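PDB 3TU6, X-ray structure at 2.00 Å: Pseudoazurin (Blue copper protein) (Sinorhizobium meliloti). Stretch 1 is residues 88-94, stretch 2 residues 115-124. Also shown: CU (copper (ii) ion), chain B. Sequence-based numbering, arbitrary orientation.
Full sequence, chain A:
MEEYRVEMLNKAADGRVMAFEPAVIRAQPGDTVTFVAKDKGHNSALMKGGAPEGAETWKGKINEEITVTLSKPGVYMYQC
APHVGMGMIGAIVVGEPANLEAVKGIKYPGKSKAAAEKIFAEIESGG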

# COMPACT_ATOMS: atom_id res chain seq x y z
N MET A 88 -7.05 6.65 2.12
CA MET A 88 -5.98 5.93 2.81
C MET A 88 -5.62 4.63 2.10
O MET A 88 -6.05 3.54 2.49
CB MET A 88 -6.36 5.66 4.28
CG MET A 88 -5.21 5.10 5.10
SD MET A 88 -5.41 5.30 6.88
CE MET A 88 -3.87 4.58 7.45
N ILE A 89 -4.83 4.76 1.03
CA ILE A 89 -4.24 3.61 0.35
C ILE A 89 -2.73 3.78 0.27
O ILE A 89 -2.20 4.89 0.43
CB ILE A 89 -4.83 3.41 -1.07
CG1 ILE A 89 -4.62 4.64 -1.94
CG2 ILE A 89 -6.31 3.07 -0.99
CD1 ILE A 89 -4.90 4.40 -3.42
N GLY A 90 -2.04 2.67 0.04
CA GLY A 90 -0.59 2.68 -0.14
C GLY A 90 -0.16 1.66 -1.17
O GLY A 90 -0.97 0.84 -1.63
N ALA A 91 1.12 1.70 -1.54
CA ALA A 91 1.67 0.79 -2.53
C ALA A 91 2.98 0.18 -2.04
O ALA A 91 3.75 0.82 -1.32
CB ALA A 91 1.89 1.52 -3.84
N ILE A 92 3.21 -1.07 -2.43
CA ILE A 92 4.50 -1.72 -2.25
C ILE A 92 4.96 -2.20 -3.62
O ILE A 92 4.31 -3.05 -4.23
CB ILE A 92 4.44 -2.93 -1.29
CG1 ILE A 92 3.82 -2.52 0.05
CG2 ILE A 92 5.84 -3.50 -1.07
CD1 ILE A 92 3.72 -3.67 1.04
N VAL A 93 6.06 -1.63 -4.11
CA VAL A 93 6.64 -2.03 -5.39
C VAL A 93 7.78 -3.01 -5.12
O VAL A 93 8.75 -2.67 -4.44
CB VAL A 93 7.15 -0.82 -6.18
CG1 VAL A 93 7.64 -1.24 -7.55
CG2 VAL A 93 6.06 0.24 -6.30
N VAL A 94 7.65 -4.22 -5.65
CA VAL A 94 8.63 -5.28 -5.45
C VAL A 94 9.35 -5.55 -6.76
O VAL A 94 8.74 -6.00 -7.73
CB VAL A 94 7.95 -6.58 -4.96
CG1 VAL A 94 9.00 -7.63 -4.62
CG2 VAL A 94 7.06 -6.30 -3.76
N ALA A 115 -5.67 9.56 -4.66
CA ALA A 115 -4.52 9.01 -3.94
C ALA A 115 -3.73 8.04 -4.81
O ALA A 115 -2.50 8.04 -4.79
CB ALA A 115 -4.98 8.33 -2.66
N ALA A 116 -4.44 7.21 -5.57
CA ALA A 116 -3.81 6.25 -6.48
C ALA A 116 -3.05 6.98 -7.60
O ALA A 116 -1.93 6.61 -7.93
CB ALA A 116 -4.85 5.31 -7.07
N GLU A 117 -3.67 8.02 -8.16
CA GLU A 117 -3.03 8.84 -9.19
C GLU A 117 -1.72 9.47 -8.70
O GLU A 117 -0.76 9.56 -9.46
CB GLU A 117 -3.99 9.93 -9.68
CG GLU A 117 -5.10 9.41 -10.59
CD GLU A 117 -6.13 10.47 -10.95
OE1 GLU A 117 -5.90 11.67 -10.67
OE2 GLU A 117 -7.19 10.11 -11.51
N LYS A 118 -1.70 9.89 -7.44
CA LYS A 118 -0.48 10.42 -6.82
C LYS A 118 0.57 9.32 -6.66
O LYS A 118 1.76 9.54 -6.88
CB LYS A 118 -0.79 11.04 -5.46
N ILE A 119 0.12 8.13 -6.26
CA ILE A 119 1.01 6.97 -6.09
C ILE A 119 1.63 6.53 -7.41
O ILE A 119 2.82 6.25 -7.47
CB ILE A 119 0.26 5.78 -5.43
CG1 ILE A 119 0.01 6.07 -3.95
CG2 ILE A 119 1.06 4.49 -5.57
CD1 ILE A 119 -1.01 5.15 -3.32
N PHE A 120 0.81 6.47 -8.46
CA PHE A 120 1.30 6.04 -9.78
C PHE A 120 2.25 7.05 -10.42
O PHE A 120 3.19 6.66 -11.12
CB PHE A 120 0.12 5.75 -10.73
CG PHE A 120 -0.74 4.60 -10.30
CD1 PHE A 120 -0.17 3.36 -10.02
CD2 PHE A 120 -2.12 4.74 -10.19
CE1 PHE A 120 -0.96 2.29 -9.63
CE2 PHE A 120 -2.91 3.67 -9.80
CZ PHE A 120 -2.33 2.44 -9.52
N ALA A 121 2.01 8.34 -10.19
CA ALA A 121 2.94 9.38 -10.64
C ALA A 121 4.27 9.29 -9.90
O ALA A 121 5.34 9.51 -10.49
CB ALA A 121 2.32 10.77 -10.45
N GLU A 122 4.21 8.96 -8.61
CA GLU A 122 5.40 8.82 -7.78
C GLU A 122 6.27 7.65 -8.24
O GLU A 122 7.50 7.76 -8.30
CB GLU A 122 5.01 8.64 -6.30
CG GLU A 122 6.17 8.74 -5.31
CD GLU A 122 5.73 8.64 -3.86
OE1 GLU A 122 6.48 8.06 -3.05
OE2 GLU A 122 4.63 9.14 -3.51
N ILE A 123 5.63 6.53 -8.57
CA ILE A 123 6.34 5.34 -9.04
C ILE A 123 6.94 5.55 -10.43
O ILE A 123 8.10 5.20 -10.67
CB ILE A 123 5.41 4.10 -9.09
CG1 ILE A 123 4.97 3.70 -7.68
CG2 ILE A 123 6.10 2.92 -9.76
CD1 ILE A 123 3.83 2.70 -7.66
N GLU A 124 6.15 6.12 -11.34
CA GLU A 124 6.57 6.28 -12.73
C GLU A 124 7.61 7.38 -12.91
O GLU A 124 8.68 7.14 -13.48
CB GLU A 124 5.36 6.56 -13.62
CG GLU A 124 4.41 5.38 -13.77
CD GLU A 124 3.13 5.75 -14.49
OE1 GLU A 124 3.21 6.20 -15.65
OE2 GLU A 124 2.04 5.57 -13.91
CU CU B . -7.05 4.14 8.37

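Strand 89-94 and helix 115-124 of pseudoazurin lie side by side and run in nearly the same direction, their axes 24° apart and 8.7 Å from each other at closest approach. The register follows the two repeats: every second strand residue faces the helix, every fourth helix residue faces the strand, so Ile 89 sits near Ala 115, Ala 91 near Ile 119 and Val 93 near Ile 123, with CA-CA distances of 6.9, 7.2 and 8.2 Å. The spacing widens along the pair. No hydrogen bond crosses between the stretches. The helix spends its backbone groups on its own i to i+4 ladder, including Ile 119 N to Ala 115 O and Ile 123 N to Ile 119 O, both 3.0 Å, and what joins it to the strand is apolar packing that buries 294 Å² in all.

At the start of the strand the bump belongs to Ile 89. Its side chain (chi1 p, chi2 t) enters the space left by two small residues: CG1 lies 3.8 Å from Ala 115 CB, while CD1 reaches 3.8 Å from Ala 116 CB and 3.6 Å from Ala 116 N, close against the helix backbone. The next turn reverses the roles. Ile 119 is now the large residue, and its two ends straddle the strand positions: CG2 rests 3.5 Å from Ala 91 CB, whereas CD1 extends back to 3.9 Å from Ile 89 CG1 and 4.0 Å from Gly 90 CA. Gly 90 has no side chain, and a CB there would point away from the helix, so its contact is made by the backbone itself. The short methyl of Ala 91 leaves room for the isoleucine branch to come in close.

One turn further on, Ile 123 meets Val 93, branched chain against branched chain, with CD1 3.6 Å from Val 93 CG2. The same CD1 lies 4.4 Å from Ala 91 CB, a looser contact that places the Ile 123 tip between two successive inward-facing strand residues. Such pairings are held by close fit and the exclusion of water.

The intervening strand residue Ile 92 points away from the helix, as does Met 88 just before the strand. Met 88 SD binds the copper ion at 2.5 Å, alongside three ligand atoms from elsewhere in the structure, so the metal site lies just ahead of the packed strand. On the helix, Glu 117 and Glu 124 are exposed and take no part in the contact.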